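PDB 6RXA: argininosuccinate lyase from Chelativorans sp., which is an EDDS lyase, a C-N lyase of the aspartase/fumarase superfamily, and probably also cleaves argininosuccinate into fumarate and arginine. Local coordinates for residues A[119-124]-A[235-240]; A[130-135]-A[185-190]; A[137-142]-A[178-183]; A[192-197]-A[219-224]; A[247-252]-A[333-338]. The protein carries 2 engineered substitutions. One frame throughout, in Å; residues are numbered along the deposited sequence. Where two conformers were deposited one is given.

Contact 1: A[119-124]-A[235-240]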
# COMPACT_ATOMS: atom_id res chain seq x y z
N GLY A 119 8.34 -6.42 25.32
CA GLY A 119 6.98 -6.90 25.53
C GLY A 119 6.25 -7.15 24.22
O GLY A 119 5.52 -8.14 24.09
N LYS A 120 6.44 -6.26 23.24
CA LYS A 120 5.84 -6.47 21.92
C LYS A 120 6.37 -7.75 21.29
O LYS A 120 5.61 -8.52 20.69
CB LYS A 120 6.14 -5.29 21.00
CG LYS A 120 5.58 -5.40 19.54
CD LYS A 120 4.07 -5.13 19.50
CE LYS A 120 3.41 -5.42 18.14
NZ LYS A 120 3.82 -4.44 17.11
N ARG A 121 7.68 -8.01 21.44
CA ARG A 121 8.26 -9.24 20.91
C ARG A 121 7.66 -10.47 21.58
O ARG A 121 7.40 -11.48 20.92
CB ARG A 121 9.78 -9.22 21.07
CG ARG A 121 10.54 -8.35 20.08
CD ARG A 121 12.00 -8.21 20.53
NE ARG A 121 12.79 -7.48 19.55
CZ ARG A 121 13.33 -8.02 18.46
NH1 ARG A 121 13.18 -9.32 18.22
NH2 ARG A 121 14.01 -7.26 17.62
N MET A 122 7.45 -10.43 22.91
CA MET A 122 6.87 -11.58 23.58
C MET A 122 5.44 -11.83 23.12
O MET A 122 5.02 -12.98 22.93
CB MET A 122 6.92 -11.38 25.09
CG MET A 122 8.32 -11.38 25.65
SD MET A 122 8.34 -11.15 27.45
CE MET A 122 7.87 -12.76 28.02
N PHE A 123 4.67 -10.75 22.93
CA PHE A 123 3.33 -10.87 22.38
C PHE A 123 3.36 -11.46 20.98
O PHE A 123 2.66 -12.43 20.70
CB PHE A 123 2.65 -9.50 22.38
CG PHE A 123 1.40 -9.45 21.55
CD1 PHE A 123 0.28 -10.16 21.94
CD2 PHE A 123 1.36 -8.71 20.38
CE1 PHE A 123 -0.86 -10.14 21.16
CE2 PHE A 123 0.21 -8.68 19.61
CZ PHE A 123 -0.89 -9.39 20.00
N LEU A 124 4.18 -10.88 20.09
CA LEU A 124 4.24 -11.38 18.71
C LEU A 124 4.74 -12.82 18.67
O LEU A 124 4.28 -13.62 17.84
CB LEU A 124 5.11 -10.49 17.83
CG LEU A 124 4.58 -9.08 17.60
CD1 LEU A 124 5.54 -8.26 16.75
CD2 LEU A 124 3.18 -9.10 16.98
N TRP A 235 12.76 -2.61 14.24
CA TRP A 235 11.33 -2.83 14.03
C TRP A 235 11.10 -3.70 12.80
O TRP A 235 9.95 -3.91 12.41
CB TRP A 235 10.65 -1.48 13.82
CG TRP A 235 9.20 -1.39 14.24
CD1 TRP A 235 8.13 -1.23 13.43
CD2 TRP A 235 8.71 -1.36 15.58
NE1 TRP A 235 6.97 -1.13 14.18
CE2 TRP A 235 7.31 -1.21 15.51
CE3 TRP A 235 9.31 -1.48 16.83
CZ2 TRP A 235 6.50 -1.19 16.64
CZ3 TRP A 235 8.51 -1.43 17.96
CH2 TRP A 235 7.12 -1.30 17.86
N ASP A 236 12.17 -4.20 12.17
CA ASP A 236 11.98 -4.89 10.90
C ASP A 236 11.20 -6.19 11.09
O ASP A 236 10.51 -6.63 10.16
CB ASP A 236 13.32 -5.20 10.23
CG ASP A 236 14.01 -3.98 9.65
OD1 ASP A 236 13.50 -2.85 9.79
OD2 ASP A 236 15.06 -4.21 9.00
N HIS A 237 11.33 -6.82 12.27
CA HIS A 237 10.58 -8.03 12.59
C HIS A 237 9.08 -7.77 12.61
O HIS A 237 8.29 -8.68 12.31
CB HIS A 237 11.04 -8.59 13.93
CG HIS A 237 10.93 -7.62 15.07
ND1 HIS A 237 11.71 -6.48 15.16
CD2 HIS A 237 10.14 -7.62 16.18
CE1 HIS A 237 11.40 -5.82 16.26
NE2 HIS A 237 10.46 -6.49 16.90
N VAL A 238 8.66 -6.55 12.97
CA VAL A 238 7.24 -6.21 12.96
C VAL A 238 6.74 -6.10 11.52
O VAL A 238 5.68 -6.65 11.16
CB VAL A 238 7.00 -4.92 13.77
CG1 VAL A 238 5.53 -4.58 13.84
CG2 VAL A 238 7.58 -5.07 15.18
N ALA A 239 7.49 -5.40 10.68
CA ALA A 239 7.18 -5.35 9.26
C ALA A 239 7.16 -6.74 8.65
O ALA A 239 6.26 -7.07 7.86
CB ALA A 239 8.20 -4.47 8.53
N GLU A 240 8.13 -7.59 9.01
CA GLU A 240 8.21 -8.92 8.44
C GLU A 240 7.04 -9.79 8.87
O GLU A 240 6.50 -10.56 8.06
CB GLU A 240 9.55 -9.58 8.78
CG GLU A 240 9.75 -10.92 8.11
CD GLU A 240 11.06 -11.59 8.49
OE1 GLU A 240 11.91 -10.96 9.13
OE2 GLU A 240 11.23 -12.76 8.14
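NH1 of Arg121 is hydrogen-bonded by two backbone carbonyls, those of Arg192 and Ile193, while the guanidinium that carries it lies flat on the imidazole of His237. This stack joins two long helices of the helical bundle characteristic of the aspartase/fumarase superfamily, 112-147 and 236-262, which run in the same sense with short-segment axes 26° apart. The evidence for stacking is the 3.7 Å between the centres of guanidinium and ring, together with a plane-to-plane angle of only 20°. NH2 of Arg121 is the atom that comes closest, 3.3 Å from CE1 of His237. NE of Arg121 is tied to Asn117, so the group is held against rotation on its own side of the interface. His237 holds CG between the backbone N and the carbonyl carbon (chi1 57°), and its ring lies against the guanidinium of Arg121. A bound sodium ion lies about 4 Å from the His237 side chain. Val238 backs the ring: its CG2 lies over the face of His237 away from Arg121, and also over the centre of the Trp235 ring. The same methyl, Val238 CG2, meets CD1 of Leu124 at 4.1 Å.

Contact 2: A[130-135]-A[185-190]. With NA (sodium ion), chain F.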
# COMPACT_ATOMS: atom_id res chain seq x y z
N ARG A 130 0.92 -19.34 17.83
CA ARG A 130 -0.51 -19.52 17.55
C ARG A 130 -0.77 -19.63 16.05
O ARG A 130 -1.54 -20.49 15.59
CB ARG A 130 -1.26 -18.33 18.15
CG ARG A 130 -2.75 -18.36 17.98
CD ARG A 130 -3.36 -17.02 18.39
NE ARG A 130 -4.82 -17.03 18.31
CZ ARG A 130 -5.56 -15.95 18.10
NH1 ARG A 130 -4.98 -14.76 17.94
NH2 ARG A 130 -6.88 -16.07 18.03
N THR A 131 -0.12 -18.76 15.27
CA THR A 131 -0.31 -18.75 13.82
C THR A 131 0.27 -20.01 13.18
O THR A 131 -0.38 -20.62 12.33
CB THR A 131 0.36 -17.49 13.25
OG1 THR A 131 -0.31 -16.32 13.74
CG2 THR A 131 0.31 -17.48 11.74
N ILE A 132 1.48 -20.41 13.58
CA ILE A 132 2.08 -21.64 13.07
C ILE A 132 1.19 -22.83 13.37
O ILE A 132 0.99 -23.70 12.51
CB ILE A 132 3.51 -21.80 13.60
CG1 ILE A 132 4.40 -20.74 12.94
CG2 ILE A 132 4.05 -23.20 13.33
CD1 ILE A 132 5.78 -20.57 13.57
N GLU A 133 0.63 -22.90 14.57
CA GLU A 133 -0.29 -23.99 14.90
C GLU A 133 -1.49 -23.99 13.96
O GLU A 133 -1.91 -25.04 13.47
CB GLU A 133 -0.71 -23.87 16.36
CG GLU A 133 -1.63 -24.97 16.82
CD GLU A 133 -2.00 -24.83 18.28
OE1 GLU A 133 -2.36 -23.71 18.70
OE2 GLU A 133 -1.93 -25.83 19.02
N ALA A 134 -2.08 -22.81 13.70
CA ALA A 134 -3.24 -22.73 12.82
C ALA A 134 -2.88 -23.10 11.39
O ALA A 134 -3.64 -23.81 10.71
CB ALA A 134 -3.85 -21.33 12.89
N VAL A 135 -1.71 -22.65 10.91
CA VAL A 135 -1.28 -22.99 9.55
C VAL A 135 -1.00 -24.48 9.42
O VAL A 135 -1.31 -25.08 8.39
CB VAL A 135 -0.08 -22.12 9.12
CG1 VAL A 135 0.45 -22.54 7.75
CG2 VAL A 135 -0.49 -20.66 9.09
N ARG A 185 8.69 -19.47 6.05
CA ARG A 185 8.78 -18.02 6.25
C ARG A 185 8.52 -17.66 7.71
O ARG A 185 9.21 -16.82 8.30
CB ARG A 185 7.77 -17.27 5.38
CG ARG A 185 8.07 -17.22 3.90
CD ARG A 185 7.00 -16.34 3.12
NE ARG A 185 7.45 -16.36 1.75
CZ ARG A 185 7.03 -17.21 0.83
NH1 ARG A 185 6.01 -18.04 1.05
NH2 ARG A 185 7.63 -17.20 -0.34
N TYR A 186 7.51 -18.29 8.31
CA TYR A 186 7.16 -17.98 9.70
C TYR A 186 8.23 -18.47 10.68
O TYR A 186 8.53 -17.77 11.65
CB TYR A 186 5.81 -18.60 10.04
CG TYR A 186 4.59 -17.81 9.66
CD1 TYR A 186 4.40 -16.51 10.12
CD2 TYR A 186 3.60 -18.38 8.87
CE1 TYR A 186 3.26 -15.79 9.80
CE2 TYR A 186 2.45 -17.67 8.55
CZ TYR A 186 2.29 -16.38 9.01
OH TYR A 186 1.14 -15.70 8.67
N ARG A 187 8.79 -19.67 10.48
CA ARG A 187 9.85 -20.13 11.38
C ARG A 187 11.12 -19.29 11.24
O ARG A 187 11.81 -19.03 12.24
CB ARG A 187 10.17 -21.60 11.10
CG ARG A 187 9.08 -22.57 11.53
CD ARG A 187 9.50 -24.04 11.33
NE ARG A 187 9.59 -24.40 9.92
CZ ARG A 187 8.71 -25.16 9.27
NH1 ARG A 187 7.66 -25.70 9.90
NH2 ARG A 187 8.90 -25.42 7.99
N GLU A 188 11.44 -18.87 10.02
CA GLU A 188 12.56 -17.95 9.82
C GLU A 188 12.34 -16.65 10.57
O GLU A 188 13.26 -16.12 11.21
CB GLU A 188 12.73 -17.68 8.32
CG GLU A 188 13.21 -18.90 7.53
CD GLU A 188 12.93 -18.79 6.04
OE1 GLU A 188 12.53 -17.71 5.58
OE2 GLU A 188 13.11 -19.81 5.34
N LEU A 189 11.12 -16.11 10.49
CA LEU A 189 10.77 -14.91 11.22
C LEU A 189 10.87 -15.14 12.73
O LEU A 189 11.35 -14.27 13.47
CB LEU A 189 9.34 -14.51 10.84
CG LEU A 189 8.69 -13.47 11.74
CD1 LEU A 189 9.38 -12.12 11.66
CD2 LEU A 189 7.22 -13.32 11.37
N TYR A 190 10.43 -16.30 13.20
CA TYR A 190 10.46 -16.57 14.64
C TYR A 190 11.86 -16.38 15.20
O TYR A 190 12.03 -15.85 16.30
CB TYR A 190 9.95 -17.99 14.91
CG TYR A 190 9.77 -18.29 16.39
CD1 TYR A 190 8.60 -17.94 17.03
CD2 TYR A 190 10.77 -18.92 17.13
CE1 TYR A 190 8.42 -18.22 18.38
CE2 TYR A 190 10.60 -19.20 18.48
CZ TYR A 190 9.41 -18.85 19.09
OH TYR A 190 9.23 -19.13 20.43
NA NA F . 12.68 -15.45 5.60
O HOH W 1 10.65 -14.91 6.73
O HOH W 2 13.08 -14.00 3.75
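Thr131 sets its methyl over the face of the Tyr186 ring, a CH-pi contact with CG2 4.0 Å from the ring centroid and 27° off the ring normal. The methyl sits towards the phenol end, since its nearest ring atom is CZ of Tyr186, 3.5 Å from CG2 of Thr131. The threonine rotamer explains this division of labour: CG2 is anti to the backbone N, whereas OG1 is anti to the carbonyl carbon (chi1 -65°) and is hydrogen-bonded to the carbonyl of Gln127 in its own helix. The hydroxyl of Tyr186 is hydrogen-bonded to Asn245, which fixes the far end of the ring. Ile132 approaches nearer the root of the tyrosine, the two side chains sliding past each other in opposite directions; CG1 of Ile132 is 3.9 Å from CB of Tyr186. CG2 of Val135 adds an apolar contact, 4.2 Å from CE2 of Tyr186. Away from helix 112-147, OE1 of Glu188 binds a sodium ion at 2.3 Å. Two waters and Glu188 of a second subunit complete the four ligands found, and one of these waters also donates to the carbonyl O of Arg185 at 2.9 Å. The ion therefore bridges two copies of the same helix at the subunit interface. The segments run antiparallel, their axes 164° apart and 10.7 Å at closest approach, as neighbours in the long central helical bundle of the aspartase/fumarase superfamily.

Contact 3: A[137-142]-A[178-183]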
# COMPACT_ATOMS: atom_id res chain seq x y z
N GLY A 137 -2.59 -26.79 11.13
CA GLY A 137 -3.91 -27.39 11.07
C GLY A 137 -4.55 -27.26 9.69
O GLY A 137 -5.24 -28.17 9.22
N TYR A 138 -4.32 -26.13 9.04
CA TYR A 138 -4.81 -25.90 7.68
C TYR A 138 -4.13 -26.84 6.71
O TYR A 138 -4.79 -27.51 5.91
CB TYR A 138 -4.53 -24.44 7.35
CG TYR A 138 -4.98 -23.84 6.03
CD1 TYR A 138 -6.12 -24.26 5.38
CD2 TYR A 138 -4.24 -22.81 5.46
CE1 TYR A 138 -6.51 -23.66 4.19
CE2 TYR A 138 -4.63 -22.20 4.29
CZ TYR A 138 -5.77 -22.63 3.65
OH TYR A 138 -6.16 -22.05 2.47
N ARG A 139 -2.80 -26.97 6.81
CA ARG A 139 -2.08 -27.90 5.95
C ARG A 139 -2.52 -29.34 6.20
O ARG A 139 -2.67 -30.12 5.25
CB ARG A 139 -0.57 -27.73 6.12
CG ARG A 139 0.22 -28.57 5.14
CD ARG A 139 1.70 -28.40 5.34
NE ARG A 139 2.43 -29.10 4.29
CZ ARG A 139 3.73 -29.36 4.33
NH1 ARG A 139 4.44 -29.01 5.38
NH2 ARG A 139 4.31 -29.97 3.30
N GLU A 140 -2.75 -29.71 7.47
CA GLU A 140 -3.24 -31.05 7.78
C GLU A 140 -4.56 -31.32 7.06
O GLU A 140 -4.74 -32.37 6.44
CB GLU A 140 -3.42 -31.24 9.29
CG GLU A 140 -2.14 -31.42 10.05
CD GLU A 140 -2.33 -31.43 11.55
OE1 GLU A 140 -3.47 -31.17 12.00
OE2 GLU A 140 -1.35 -31.68 12.28
N ALA A 141 -5.50 -30.37 7.14
CA ALA A 141 -6.79 -30.57 6.48
C ALA A 141 -6.63 -30.71 4.97
O ALA A 141 -7.31 -31.55 4.35
CB ALA A 141 -7.72 -29.42 6.83
N VAL A 142 -5.75 -29.92 4.38
CA VAL A 142 -5.50 -29.96 2.93
C VAL A 142 -4.93 -31.31 2.51
O VAL A 142 -5.40 -31.92 1.55
CB VAL A 142 -4.55 -28.80 2.56
CG1 VAL A 142 -3.94 -28.96 1.18
CG2 VAL A 142 -5.29 -27.46 2.67
N ASN A 178 2.53 -24.64 -1.13
CA ASN A 178 2.45 -23.24 -0.74
C ASN A 178 2.59 -23.08 0.77
O ASN A 178 3.35 -22.24 1.26
CB ASN A 178 1.11 -22.68 -1.21
CG ASN A 178 0.76 -21.33 -0.58
OD1 ASN A 178 0.45 -21.24 0.61
ND2 ASN A 178 0.77 -20.27 -1.39
N LEU A 179 1.86 -23.91 1.51
CA LEU A 179 1.85 -23.79 2.96
C LEU A 179 3.17 -24.21 3.56
O LEU A 179 3.60 -23.63 4.57
CB LEU A 179 0.70 -24.63 3.53
CG LEU A 179 -0.69 -24.14 3.16
CD1 LEU A 179 -1.78 -25.09 3.66
CD2 LEU A 179 -0.94 -22.74 3.70
N ALA A 180 3.84 -25.20 2.99
CA ALA A 180 5.15 -25.58 3.48
C ALA A 180 6.11 -24.39 3.42
O ALA A 180 6.86 -24.14 4.38
CB ALA A 180 5.68 -26.77 2.69
N LYS A 181 6.07 -23.63 2.33
CA LYS A 181 6.97 -22.49 2.20
C LYS A 181 6.57 -21.36 3.14
O LYS A 181 7.43 -20.68 3.70
CB LYS A 181 7.04 -22.04 0.74
CG LYS A 181 7.84 -23.03 -0.12
CD LYS A 181 7.98 -22.55 -1.55
CE LYS A 181 6.64 -22.58 -2.26
NZ LYS A 181 6.85 -22.51 -3.74
N ASN A 182 5.26 -21.15 3.35
CA ASN A 182 4.83 -20.16 4.33
C ASN A 182 5.24 -20.56 5.75
O ASN A 182 5.60 -19.69 6.55
CB ASN A 182 3.33 -19.91 4.20
CG ASN A 182 3.01 -18.97 3.05
OD1 ASN A 182 3.66 -17.94 2.89
ND2 ASN A 182 2.04 -19.34 2.22
N LEU A 183 5.22 -21.85 6.07
CA LEU A 183 5.70 -22.29 7.38
C LEU A 183 7.19 -21.99 7.53
O LEU A 183 7.64 -21.56 8.59
CB LEU A 183 5.38 -23.76 7.60
CG LEU A 183 3.91 -24.02 7.94
CD1 LEU A 183 3.56 -25.48 7.75
CD2 LEU A 183 3.56 -23.59 9.37
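Arg139 has CG anti to its backbone N (chi1 -174°) and a chain extended as far as NE, and the guanidinium beyond it lies against Ala180; Leu179 answers with CG anti to its carbonyl carbon (chi1 -66°), and its two methyls meet helix 112-147. The two methyls of Leu179 are used differently. CD1 meets the backbone of the opposing helix, 3.6 Å from CA of Arg139, and also lies over the face of the Tyr138 ring, 4.2 Å from the centroid and 26° off the normal, a CH-pi contact. CD2 of Leu179, obliquely above the same face, is 3.7 Å from CD2 of Tyr138. CG2 of Val142 adds a looser contact at 4.3 Å from CD1 of Leu179. These packings join antiparallel segments of helices 112-147 and 168-193 in the bundle, whose axes approach to 10.3 Å. On the other flank, CB of Ala180 sits over one face of the Arg139 guanidinium, offset towards its rim and 3.5 Å from NH2 of Arg139. CD1 of Leu183 lies 4.2 Å from CD of Arg139, beside the aliphatic part of the chain. The N-H groups turn to other partners: NH1 and NH2 form salt bridges with Asp468 and Glu464 of helix 451-500, and NE is hydrogen-bonded to Ser176. The two carboxylates thus satisfy the charge of a guanidinium buried against Ala180, and tie helix 451-500 to this pair.

Contact 4: A[192-197]-A[219-224]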
# COMPACT_ATOMS: atom_id res chain seq x y z
N ARG A 192 14.09 -14.30 14.38
CA ARG A 192 14.37 -12.87 14.55
C ARG A 192 13.48 -12.24 15.62
O ARG A 192 13.92 -11.30 16.30
CB ARG A 192 14.25 -12.13 13.22
CG ARG A 192 15.49 -12.29 12.34
CD ARG A 192 15.36 -11.55 10.99
NE ARG A 192 14.44 -12.19 10.06
CZ ARG A 192 14.76 -13.22 9.28
NH1 ARG A 192 15.98 -13.74 9.32
NH2 ARG A 192 13.87 -13.74 8.46
N ILE A 193 12.23 -12.71 15.78
CA ILE A 193 11.36 -12.18 16.84
C ILE A 193 11.89 -12.59 18.20
O ILE A 193 11.85 -11.81 19.16
CB ILE A 193 9.92 -12.66 16.63
CG1 ILE A 193 9.27 -11.92 15.47
CG2 ILE A 193 9.09 -12.46 17.90
CD1 ILE A 193 7.85 -12.30 15.18
N ASN A 194 12.40 -13.81 18.32
CA ASN A 194 12.75 -14.39 19.61
C ASN A 194 14.17 -14.03 20.04
O ASN A 194 14.97 -14.89 20.43
CB ASN A 194 12.54 -15.89 19.61
CG ASN A 194 12.47 -16.45 21.01
OD1 ASN A 194 12.14 -15.72 21.94
ND2 ASN A 194 12.77 -17.73 21.16
N LEU A 195 14.45 -12.74 20.01
CA LEU A 195 15.71 -12.15 20.47
C LEU A 195 15.38 -11.05 21.47
O LEU A 195 14.44 -10.28 21.26
CB LEU A 195 16.46 -11.54 19.28
CG LEU A 195 16.88 -12.52 18.19
CD1 LEU A 195 17.46 -11.75 17.01
CD2 LEU A 195 17.90 -13.50 18.73
N CYS A 196 16.13 -10.99 22.57
CA CYS A 196 15.79 -10.12 23.68
C CYS A 196 16.52 -8.78 23.59
O CYS A 196 17.77 -8.77 23.57
CB CYS A 196 16.16 -10.79 24.99
SG CYS A 196 15.55 -9.87 26.40
N PRO A 197 15.82 -7.65 23.57
CA PRO A 197 16.48 -6.33 23.55
C PRO A 197 16.69 -5.73 24.93
O PRO A 197 17.26 -4.63 25.02
CB PRO A 197 15.49 -5.48 22.75
CG PRO A 197 14.15 -6.02 23.20
CD PRO A 197 14.36 -7.52 23.36
N LEU A 219 13.02 -15.05 30.25
CA LEU A 219 11.87 -14.69 29.43
C LEU A 219 11.76 -15.56 28.18
O LEU A 219 10.95 -15.26 27.30
CB LEU A 219 11.93 -13.21 29.05
CG LEU A 219 11.80 -12.26 30.24
CD1 LEU A 219 12.22 -10.87 29.84
CD2 LEU A 219 10.38 -12.24 30.79
N GLY A 220 12.54 -16.63 28.09
CA GLY A 220 12.39 -17.57 26.99
C GLY A 220 13.00 -17.18 25.67
O GLY A 220 12.78 -17.88 24.67
N PHE A 221 13.75 -16.08 25.60
CA PHE A 221 14.37 -15.70 24.34
C PHE A 221 15.55 -16.61 24.03
O PHE A 221 16.18 -17.18 24.93
CB PHE A 221 14.85 -14.26 24.42
CG PHE A 221 13.74 -13.23 24.41
CD1 PHE A 221 13.16 -12.83 23.22
CD2 PHE A 221 13.31 -12.64 25.59
CE1 PHE A 221 12.16 -11.88 23.21
CE2 PHE A 221 12.32 -11.68 25.57
CZ PHE A 221 11.75 -11.29 24.38
N ASP A 222 15.86 -16.74 22.74
CA ASP A 222 16.92 -17.64 22.27
C ASP A 222 18.25 -16.93 22.02
O ASP A 222 19.24 -17.60 21.70
CB ASP A 222 16.47 -18.37 21.01
CG ASP A 222 15.39 -19.40 21.27
OD1 ASP A 222 15.37 -19.95 22.38
OD2 ASP A 222 14.56 -19.63 20.36
N GLY A 223 18.30 -15.62 22.19
CA GLY A 223 19.51 -14.85 21.96
C GLY A 223 19.16 -13.40 22.22
O GLY A 223 18.04 -13.08 22.61
N LEU A 224 20.16 -12.53 22.03
CA LEU A 224 20.00 -11.10 22.27
C LEU A 224 19.88 -10.33 20.96
O LEU A 224 20.41 -10.73 19.93
CB LEU A 224 21.23 -10.54 23.00
CG LEU A 224 21.53 -11.13 24.37
CD1 LEU A 224 22.73 -10.45 24.97
CD2 LEU A 224 20.32 -11.04 25.30
O HOH W 3 12.77 -20.18 23.34
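The backbones of Asn194 to Cys196 and Phe221 to Leu224 meet through a single beta bridge between Cys196 and Leu224, just beyond helix 168-193, where Asn194 centres an inverse gamma turn. Cys196 N donates to Gly223 O at 2.8 Å and 160°, and a backbone bond of Cys196 with Val225 completes the bridge; a separate bond, equally straight, runs from Asp222 N to Asn194 O at 3.1 Å. Gly220, at positive phi, is the C-prime residue of the Schellman motif that ends helix 212-218. Cys196 lays CB over one face of the Phe221 ring, 3.8 Å from the centroid, and its SG makes an oblique sulfur-aromatic contact at 4.2 Å from that centroid. Arg125 adds a cation-pi contact with the ring. An alanine in place of Phe221 would probably leave Cys196 and the Arg125 guanidinium without their aromatic partner and open a gap between the two loops. ND2 of Asn194 is 2.7 Å from OD2 of Asp222, a weak bond because its angle is poor, and a water links ND2, Gly220 O and OD1 of Asp222. With OD1 of Asn194 taking a bond from Arg125, the amide is engaged at both ends, which probably fixes its flip.

Contact 5: A[247-252]-A[333-338]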
# COMPACT_ATOMS: atom_id res chain seq x y z
N VAL A 247 1.25 -12.30 2.76
CA VAL A 247 1.49 -13.22 1.64
C VAL A 247 0.81 -14.57 1.87
O VAL A 247 0.18 -15.12 0.95
CB VAL A 247 2.99 -13.33 1.28
CG1 VAL A 247 3.74 -14.21 2.26
CG2 VAL A 247 3.13 -13.88 -0.15
N PHE A 248 0.90 -15.10 3.09
CA PHE A 248 0.16 -16.31 3.44
C PHE A 248 -1.34 -16.13 3.17
O PHE A 248 -1.98 -16.97 2.53
CB PHE A 248 0.40 -16.67 4.92
CG PHE A 248 -0.68 -17.56 5.47
CD1 PHE A 248 -0.83 -18.85 5.01
CD2 PHE A 248 -1.58 -17.08 6.39
CE1 PHE A 248 -1.84 -19.65 5.45
CE2 PHE A 248 -2.60 -17.88 6.85
CZ PHE A 248 -2.74 -19.17 6.39
N LEU A 249 -1.90 -15.01 3.63
CA LEU A 249 -3.34 -14.80 3.43
C LEU A 249 -3.68 -14.63 1.96
O LEU A 249 -4.80 -14.95 1.57
CB LEU A 249 -3.85 -13.64 4.28
CG LEU A 249 -4.06 -13.97 5.77
CD1 LEU A 249 -4.27 -12.73 6.60
CD2 LEU A 249 -5.25 -14.91 5.93
N SER A 250 -2.75 -14.11 1.15
CA SER A 250 -3.06 -13.99 -0.27
C SER A 250 -3.26 -15.36 -0.90
O SER A 250 -4.12 -15.53 -1.78
CB SER A 250 -2.01 -13.17 -1.04
OG SER A 250 -0.87 -13.94 -1.36
N GLY A 251 -2.52 -16.37 -0.43
CA GLY A 251 -2.73 -17.71 -0.95
C GLY A 251 -4.03 -18.30 -0.46
O GLY A 251 -4.68 -19.08 -1.16
N LEU A 252 -4.43 -17.93 0.76
CA LEU A 252 -5.72 -18.33 1.32
C LEU A 252 -6.86 -17.67 0.56
O LEU A 252 -7.85 -18.33 0.24
CB LEU A 252 -5.71 -18.01 2.82
CG LEU A 252 -6.98 -18.40 3.58
CD1 LEU A 252 -6.70 -18.74 5.03
CD2 LEU A 252 -8.00 -17.28 3.51
N ASP A 333 -5.85 -11.70 14.98
CA ASP A 333 -7.08 -12.43 15.25
C ASP A 333 -7.85 -12.71 13.97
O ASP A 333 -8.44 -13.78 13.82
CB ASP A 333 -7.96 -11.65 16.22
CG ASP A 333 -7.38 -11.56 17.60
OD1 ASP A 333 -6.45 -12.32 17.94
OD2 ASP A 333 -7.88 -10.71 18.36
N ALA A 334 -7.87 -11.75 13.03
CA ALA A 334 -8.56 -11.97 11.76
C ALA A 334 -7.91 -13.08 10.96
O ALA A 334 -8.60 -13.91 10.35
CB ALA A 334 -8.55 -10.68 10.93
N LEU A 335 -6.57 -13.10 10.91
CA LEU A 335 -5.85 -14.15 10.21
C LEU A 335 -6.21 -15.51 10.77
O LEU A 335 -6.44 -16.46 10.02
CB LEU A 335 -4.35 -13.90 10.31
CG LEU A 335 -3.45 -14.95 9.66
CD1 LEU A 335 -2.11 -14.31 9.25
CD2 LEU A 335 -3.17 -16.14 10.57
N ILE A 336 -6.27 -15.63 12.10
CA ILE A 336 -6.55 -16.92 12.72
C ILE A 336 -7.97 -17.36 12.39
O ILE A 336 -8.21 -18.53 12.06
CB ILE A 336 -6.29 -16.86 14.24
CG1 ILE A 336 -4.81 -16.58 14.55
CG2 ILE A 336 -6.76 -18.16 14.88
CD1 ILE A 336 -3.85 -17.68 14.17
N ALA A 337 -8.92 -16.43 12.45
CA ALA A 337 -10.30 -16.76 12.12
C ALA A 337 -10.42 -17.24 10.68
O ALA A 337 -11.10 -18.24 10.41
CB ALA A 337 -11.19 -15.54 12.36
N ALA A 338 -9.78 -16.54 9.74
CA ALA A 338 -9.84 -16.96 8.35
C ALA A 338 -9.15 -18.29 8.14
O ALA A 338 -9.64 -19.13 7.36
CB ALA A 338 -9.18 -15.89 7.47
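In the helical bundle, helices 236-262 and 329-348 meet through Leu249 and Leu335, which pack against each other in the middle of an apolar seam. CD1 of Leu249 lies 3.8 Å from CD1 of Leu335, and the two side chains cross at a slant. Leu335, with CG anti to the backbone N (chi1 178°), has that CG 3.9 Å from CD1 of Leu249. CD1 of Leu335 also touches Phe248, coming to the ring edge near its plane, 4.0 Å from CD2 of Phe248. These two segments run in the same sense at 32°, with their axes 11.3 Å apart, a spacing that the branched side chains span; in this superfamily such long helices form the core of the tetramer. Further along the seam the side chain opposite is small, and CD2 of Leu249 is 4.3 Å from CB of Ala338. An alanine in place of Leu249, lacking CG and both methyls, would probably open a gap beside Leu335 and leave its CD1 freer to turn. Leu252 reaches backbone as well as side chain, its CD1 3.8 Å from the carbonyl O of Ala338. Helix 290-301 packs against the same seam, with Ser295 touching both Leu252 and Ala338. The side chain of Ala338 is about 7 Å from that of Arg294, a fumarate-binding residue.

Contacts 2 and 3 are successive levels of one helix pair, their centres 10 Å apart, joined where CG1 of Val135 meets CD2 of Leu183 at 3.7 Å. Contact 5 abuts both: NH1 of Arg130 forms a 2.8 Å salt bridge with OD1 of Asp333, and CD2 of Leu179 lies 3.7 Å from CE1 of Phe248. Contacts 1 and 4 lie further along the same helices, their centres 11 Å apart; contact 1 touches contact 2 where CD of Glu240 is 3.6 Å from CD1 of Leu189. Contacts 1 and 5 approach substrate-binding residues, with side chains about 9 Å apart for Trp235 and Asn113 and about 7 Å for Ala338 and Arg294. All five contacts include residues touching the second subunit.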